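Long-range contact in tryptophanyl-tRNA synthetase (Campylobacter jejuni subsp. jejuni, PDB 3TZL), which probably attaches tryptophan to its cognate tRNA at the expense of ATP, as a homodimeric class I aminoacyl-tRNA synthetase: residues B[136-150]-B[169-181]. Residues are numbered along the deposited sequence; the frame is centred on the assembly and turned at random.
With TRP (tryptophan), chain J.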
loop_
_atom_site.group_PDB
_atom_site.type_symbol
_atom_site.label_atom_id
_atom_site.label_comp_id
_atom_site.label_asym_id
_atom_site.label_seq_id
_atom_site.Cartn_x
_atom_site.Cartn_y
_atom_site.Cartn_z
ATOM N N LEU B 136 1.785 -7.088 12.544
ATOM C CA LEU B 136 0.715 -6.587 13.418
ATOM C C LEU B 136 -0.656 -7.156 13.096
ATOM O O LEU B 136 -1.483 -7.321 13.988
ATOM C CB LEU B 136 0.638 -5.053 13.371
ATOM C CG LEU B 136 1.896 -4.299 13.793
ATOM C CD1 LEU B 136 1.711 -2.781 13.767
ATOM C CD2 LEU B 136 2.347 -4.755 15.156
ATOM N N LEU B 137 -0.912 -7.397 11.816
ATOM C CA LEU B 137 -2.190 -7.964 11.365
ATOM C C LEU B 137 -2.553 -9.243 12.130
ATOM O O LEU B 137 -3.713 -9.450 12.473
ATOM C CB LEU B 137 -2.158 -8.234 9.850
ATOM C CG LEU B 137 -3.405 -8.764 9.115
ATOM C CD1 LEU B 137 -4.646 -7.866 9.291
ATOM C CD2 LEU B 137 -3.096 -8.938 7.645
ATOM N N PHE B 138 -1.551 -10.057 12.459
ATOM C CA PHE B 138 -1.778 -11.366 13.089
ATOM C C PHE B 138 -1.510 -11.467 14.587
ATOM O O PHE B 138 -1.453 -12.564 15.123
ATOM C CB PHE B 138 -0.990 -12.431 12.329
ATOM C CG PHE B 138 -1.340 -12.470 10.879
ATOM C CD1 PHE B 138 -2.504 -13.085 10.456
ATOM C CD2 PHE B 138 -0.550 -11.840 9.952
ATOM C CE1 PHE B 138 -2.853 -13.095 9.131
ATOM C CE2 PHE B 138 -0.904 -11.832 8.616
ATOM C CZ PHE B 138 -2.063 -12.456 8.206
ATOM N N ASP B 139 -1.388 -10.321 15.256
ATOM C CA ASP B 139 -1.064 -10.275 16.676
ATOM C C ASP B 139 0.180 -11.091 17.046
ATOM O O ASP B 139 0.211 -11.741 18.088
ATOM C CB ASP B 139 -2.257 -10.691 17.546
ATOM C CG ASP B 139 -3.300 -9.590 17.662
ATOM O OD1 ASP B 139 -3.079 -8.625 18.429
ATOM O OD2 ASP B 139 -4.338 -9.685 16.978
ATOM N N THR B 140 1.193 -11.025 16.186
ATOM C CA THR B 140 2.470 -11.684 16.411
ATOM C C THR B 140 3.104 -11.284 17.732
ATOM O O THR B 140 3.220 -10.101 18.035
ATOM C CB THR B 140 3.450 -11.296 15.309
ATOM O OG1 THR B 140 2.870 -11.592 14.039
ATOM C CG2 THR B 140 4.766 -12.061 15.475
ATOM N N ARG B 141 3.510 -12.268 18.529
ATOM C CA ARG B 141 4.303 -11.992 19.725
ATOM C C ARG B 141 5.805 -12.033 19.437
ATOM O O ARG B 141 6.569 -11.258 19.999
ATOM C CB ARG B 141 3.969 -12.983 20.840
ATOM C CG ARG B 141 2.590 -12.797 21.429
ATOM C CD ARG B 141 2.667 -11.922 22.653
ATOM N NE ARG B 141 3.305 -12.636 23.749
ATOM C CZ ARG B 141 3.324 -12.219 25.011
ATOM N NH1 ARG B 141 3.930 -12.953 25.943
ATOM N NH2 ARG B 141 2.735 -11.071 25.341
ATOM N N ILE B 142 6.215 -12.942 18.554
ATOM C CA ILE B 142 7.622 -13.269 18.355
ATOM C C ILE B 142 7.908 -13.327 16.869
ATOM O O ILE B 142 7.220 -14.030 16.120
ATOM C CB ILE B 142 7.956 -14.661 18.937
ATOM C CG1 ILE B 142 7.611 -14.749 20.422
ATOM C CG2 ILE B 142 9.409 -15.008 18.720
ATOM C CD1 ILE B 142 8.537 -13.985 21.338
ATOM N N VAL B 143 8.921 -12.587 16.437
ATOM C CA VAL B 143 9.323 -12.596 15.041
ATOM C C VAL B 143 10.763 -13.111 14.971
ATOM O O VAL B 143 11.695 -12.398 15.352
ATOM C CB VAL B 143 9.218 -11.180 14.418
ATOM C CG1 VAL B 143 9.495 -11.211 12.932
ATOM C CG2 VAL B 143 7.841 -10.574 14.667
ATOM N N PRO B 144 10.952 -14.361 14.511
ATOM C CA PRO B 144 12.315 -14.896 14.377
ATOM C C PRO B 144 13.013 -14.271 13.181
ATOM O O PRO B 144 12.544 -14.461 12.064
ATOM C CB PRO B 144 12.096 -16.391 14.104
ATOM C CG PRO B 144 10.648 -16.651 14.345
ATOM C CD PRO B 144 9.935 -15.349 14.120
ATOM N N VAL B 145 14.108 -13.558 13.426
ATOM C CA VAL B 145 14.810 -12.801 12.427
ATOM C C VAL B 145 16.327 -12.815 12.565
ATOM O O VAL B 145 16.861 -13.042 13.612
ATOM C CB VAL B 145 14.449 -11.360 12.539
ATOM C CG1 VAL B 145 13.078 -11.133 12.070
ATOM C CG2 VAL B 145 14.579 -10.941 13.930
ATOM N N GLY B 146 17.000 -12.511 11.471
ATOM C CA GLY B 146 18.423 -12.279 11.482
ATOM C C GLY B 146 18.736 -10.869 11.931
ATOM O O GLY B 146 17.982 -9.966 11.677
ATOM N N LYS B 147 19.854 -10.687 12.604
ATOM C CA LYS B 147 20.266 -9.377 13.059
ATOM C C LYS B 147 19.897 -8.325 12.066
ATOM O O LYS B 147 19.533 -7.253 12.425
ATOM C CB LYS B 147 21.773 -9.345 13.258
ATOM C CG LYS B 147 22.265 -10.204 14.386
ATOM C CD LYS B 147 23.694 -9.847 14.791
ATOM C CE LYS B 147 24.602 -11.063 14.775
ATOM N NZ LYS B 147 25.587 -10.984 15.872
ATOM N N ASP B 148 20.063 -8.655 10.807
ATOM C CA ASP B 148 19.542 -7.938 9.674
ATOM C C ASP B 148 18.203 -7.234 9.926
ATOM O O ASP B 148 18.021 -6.090 9.567
ATOM C CB ASP B 148 19.291 -8.986 8.595
ATOM C CG ASP B 148 19.828 -8.597 7.267
ATOM O OD1 ASP B 148 21.014 -8.274 7.190
ATOM O OD2 ASP B 148 19.072 -8.625 6.288
ATOM N N GLN B 149 17.274 -7.950 10.532
ATOM C CA GLN B 149 15.884 -7.574 10.560
ATOM C C GLN B 149 15.446 -7.030 11.892
ATOM O O GLN B 149 14.306 -6.720 12.070
ATOM C CB GLN B 149 15.011 -8.780 10.208
ATOM C CG GLN B 149 15.226 -9.375 8.838
ATOM C CD GLN B 149 15.008 -8.386 7.725
ATOM O OE1 GLN B 149 13.902 -7.918 7.487
ATOM N NE2 GLN B 149 16.054 -8.069 7.033
ATOM N N ILE B 150 16.353 -6.925 12.836
ATOM C CA ILE B 150 15.938 -6.505 14.174
ATOM C C ILE B 150 15.317 -5.118 14.165
ATOM O O ILE B 150 14.291 -4.873 14.795
ATOM C CB ILE B 150 17.103 -6.469 15.175
ATOM C CG1 ILE B 150 17.818 -7.812 15.222
ATOM C CG2 ILE B 150 16.593 -6.100 16.565
ATOM C CD1 ILE B 150 16.918 -8.940 15.565
ATOM N N GLU B 169 -6.384 -0.654 22.763
ATOM C CA GLU B 169 -5.670 -1.920 22.635
ATOM C C GLU B 169 -5.941 -2.548 21.281
ATOM O O GLU B 169 -6.801 -3.417 21.141
ATOM C CB GLU B 169 -6.091 -2.897 23.736
ATOM C CG GLU B 169 -5.542 -2.585 25.126
ATOM C CD GLU B 169 -6.234 -3.399 26.220
ATOM O OE1 GLU B 169 -6.933 -4.385 25.887
ATOM O OE2 GLU B 169 -6.087 -3.047 27.412
ATOM N N ILE B 170 -5.201 -2.118 20.278
ATOM C CA ILE B 170 -5.427 -2.637 18.945
ATOM C C ILE B 170 -4.429 -3.757 18.653
ATOM O O ILE B 170 -4.803 -4.829 18.176
ATOM C CB ILE B 170 -5.285 -1.549 17.863
ATOM C CG1 ILE B 170 -6.215 -0.368 18.134
ATOM C CG2 ILE B 170 -5.584 -2.129 16.512
ATOM C CD1 ILE B 170 -7.665 -0.764 18.377
ATOM N N PHE B 171 -3.158 -3.495 18.938
ATOM C CA PHE B 171 -2.082 -4.398 18.524
ATOM C C PHE B 171 -1.283 -4.978 19.665
ATOM O O PHE B 171 -1.024 -4.315 20.668
ATOM C CB PHE B 171 -1.107 -3.682 17.590
ATOM C CG PHE B 171 -1.682 -3.377 16.260
ATOM C CD1 PHE B 171 -2.292 -4.369 15.522
ATOM C CD2 PHE B 171 -1.612 -2.089 15.737
ATOM C CE1 PHE B 171 -2.837 -4.084 14.289
ATOM C CE2 PHE B 171 -2.152 -1.797 14.506
ATOM C CZ PHE B 171 -2.770 -2.788 13.781
ATOM N N THR B 172 -0.863 -6.220 19.485
ATOM C CA THR B 172 0.080 -6.820 20.400
ATOM C C THR B 172 1.462 -6.263 20.056
ATOM O O THR B 172 1.761 -6.045 18.889
ATOM C CB THR B 172 0.071 -8.337 20.231
ATOM O OG1 THR B 172 -1.212 -8.836 20.622
ATOM C CG2 THR B 172 1.165 -8.992 21.079
ATOM N N LEU B 173 2.296 -6.010 21.057
ATOM C CA LEU B 173 3.656 -5.554 20.792
ATOM C C LEU B 173 4.553 -6.740 20.464
ATOM O O LEU B 173 4.748 -7.616 21.290
ATOM C CB LEU B 173 4.214 -4.800 22.002
ATOM C CG LEU B 173 3.428 -3.556 22.412
ATOM C CD1 LEU B 173 4.124 -2.849 23.596
ATOM C CD2 LEU B 173 3.210 -2.607 21.229
ATOM N N PRO B 174 5.100 -6.775 19.250
ATOM C CA PRO B 174 5.949 -7.895 18.839
ATOM C C PRO B 174 7.389 -7.764 19.321
ATOM O O PRO B 174 7.836 -6.670 19.656
ATOM C CB PRO B 174 5.919 -7.787 17.321
ATOM C CG PRO B 174 5.794 -6.288 17.086
ATOM C CD PRO B 174 4.858 -5.825 18.145
ATOM N N GLU B 175 8.107 -8.883 19.340
ATOM C CA GLU B 175 9.498 -8.924 19.776
ATOM C C GLU B 175 10.314 -9.740 18.801
ATOM O O GLU B 175 9.875 -10.806 18.348
ATOM C CB GLU B 175 9.614 -9.602 21.136
ATOM C CG GLU B 175 9.336 -8.718 22.332
ATOM C CD GLU B 175 10.041 -9.229 23.565
ATOM O OE1 GLU B 175 11.161 -9.773 23.420
ATOM O OE2 GLU B 175 9.476 -9.098 24.672
ATOM N N ALA B 176 11.510 -9.265 18.486
ATOM C CA ALA B 176 12.381 -10.041 17.628
ATOM C C ALA B 176 12.956 -11.179 18.445
ATOM O O ALA B 176 13.166 -11.045 19.648
ATOM C CB ALA B 176 13.488 -9.185 17.076
ATOM N N ARG B 177 13.185 -12.310 17.794
ATOM C CA ARG B 177 13.970 -13.368 18.402
ATOM C C ARG B 177 15.073 -13.736 17.432
ATOM O O ARG B 177 14.811 -14.267 16.349
ATOM C CB ARG B 177 13.120 -14.594 18.710
ATOM C CG ARG B 177 13.937 -15.778 19.212
ATOM C CD ARG B 177 13.041 -16.954 19.557
ATOM N NE ARG B 177 12.512 -17.641 18.381
ATOM C CZ ARG B 177 11.407 -18.386 18.398
ATOM N NH1 ARG B 177 10.992 -18.984 17.286
ATOM N NH2 ARG B 177 10.712 -18.537 19.528
ATOM N N VAL B 178 16.305 -13.416 17.804
ATOM C CA VAL B 178 17.444 -13.845 17.018
ATOM C C VAL B 178 17.775 -15.256 17.467
ATOM O O VAL B 178 17.982 -15.514 18.659
ATOM C CB VAL B 178 18.665 -12.949 17.242
ATOM C CG1 VAL B 178 19.538 -12.931 15.991
ATOM C CG2 VAL B 178 18.229 -11.542 17.624
ATOM N N ASN B 179 17.807 -16.174 16.514
ATOM C CA ASN B 179 18.062 -17.564 16.843
ATOM C C ASN B 179 19.561 -17.805 16.941
ATOM O O ASN B 179 20.329 -17.367 16.087
ATOM C CB ASN B 179 17.397 -18.485 15.817
ATOM C CG ASN B 179 15.944 -18.092 15.539
ATOM O OD1 ASN B 179 15.680 -17.110 14.836
ATOM N ND2 ASN B 179 15.000 -18.860 16.086
ATOM N N GLU B 180 19.974 -18.494 17.996
ATOM C CA GLU B 180 21.389 -18.585 18.325
ATOM C C GLU B 180 21.758 -19.969 18.855
ATOM O O GLU B 180 20.905 -20.695 19.373
ATOM C CB GLU B 180 21.747 -17.508 19.366
ATOM C CG GLU B 180 21.616 -17.946 20.835
ATOM C CD GLU B 180 20.215 -18.423 21.214
ATOM O OE1 GLU B 180 19.231 -17.952 20.601
ATOM O OE2 GLU B 180 20.103 -19.276 22.124
ATOM N N GLU B 181 23.011 -20.367 18.657
ATOM C CA GLU B 181 23.879 -19.761 17.657
ATOM C C GLU B 181 24.250 -20.954 16.803
ATOM O O GLU B 181 25.198 -21.684 17.108
ATOM C CB GLU B 181 25.120 -19.125 18.290
ATOM C CG GLU B 181 25.875 -18.154 17.371
ATOM C CD GLU B 181 25.326 -16.731 17.418
ATOM O OE1 GLU B 181 24.125 -16.535 17.120
ATOM O OE2 GLU B 181 26.103 -15.809 17.759
HETATM N N TRP J . 11.975 -8.925 5.482
HETATM C CA TRP J . 12.092 -10.375 5.667
HETATM C C TRP J . 13.350 -10.911 4.996
HETATM O O TRP J . 13.748 -12.062 5.208
HETATM C CB TRP J . 10.847 -11.103 5.130
HETATM C CG TRP J . 9.590 -10.656 5.814
HETATM C CD1 TRP J . 8.571 -9.912 5.284
HETATM C CD2 TRP J . 9.253 -10.892 7.181
HETATM N NE1 TRP J . 7.604 -9.685 6.244
HETATM C CE2 TRP J . 8.006 -10.270 7.419
HETATM C CE3 TRP J . 9.887 -11.570 8.231
HETATM C CZ2 TRP J . 7.375 -10.322 8.663
HETATM C CZ3 TRP J . 9.261 -11.614 9.471
HETATM C CH2 TRP J . 8.016 -10.999 9.672
HETATM O OXT TRP J . 13.987 -10.187 4.229
HETATM O O HOH W 1 -0.648 -7.160 16.793
HETATM O O HOH W 2 2.016 -7.708 16.716
#
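V143 N donates to E175 O at 2.8 Å, and R177 N returns a bond to V143 O, so V143 grips the partner strand with both of its backbone polar groups. E175 N to R141 O and V145 N to R177 O extend this parallel ladder; the short axes of 142-144 and 175-177 run in the same sense but diverge by 35°.

The tightly packed part lies at the helix end. L136 CB sits over one face of the F171 ring, 3.8 Å from its centroid and 18° off the normal, while I170 CG2 covers the opposite face. L136 CG stands anti to the carbonyl carbon (chi1 -59°), and L136 CD2 lies 4.0 Å from P174 CD. Beside this apolar cluster, T172 OG1 donates to D139 OD1 over 2.9 Å, meeting the anti side of the carboxylate, whose OD2 salt-bridges K312. One water takes the proton of T172 N and lies near L136 O; a second lies within hydrogen-bonding distance of T140 O and T172 O.

On the sheet face of V143 and A176, V143 CG1 reaches 3.5 Å from CZ3 of the bound tryptophan, and A176 CB meets V145 CG2 and I150 CD1. The face of I142, P144 and R177, all partly exposed where V143 is buried, is closer to solvent: the exposed E175 side chain runs outward from strand 142-144 beyond its CB, 3.6 Å from R141 O, and I142 CG2 lies over one face of the R177 guanidinium, toward its rim, and 3.7 Å from R177 CB.

The strands and helix 150-167 form a right-handed beta-alpha-beta crossover of the Rossmann-type catalytic domain. Strand 5-10 flanks 142-144 through backbone bonds of R5 and L7, while L95 of helix 87-96 and helix 150-167 pack around L136 and F171.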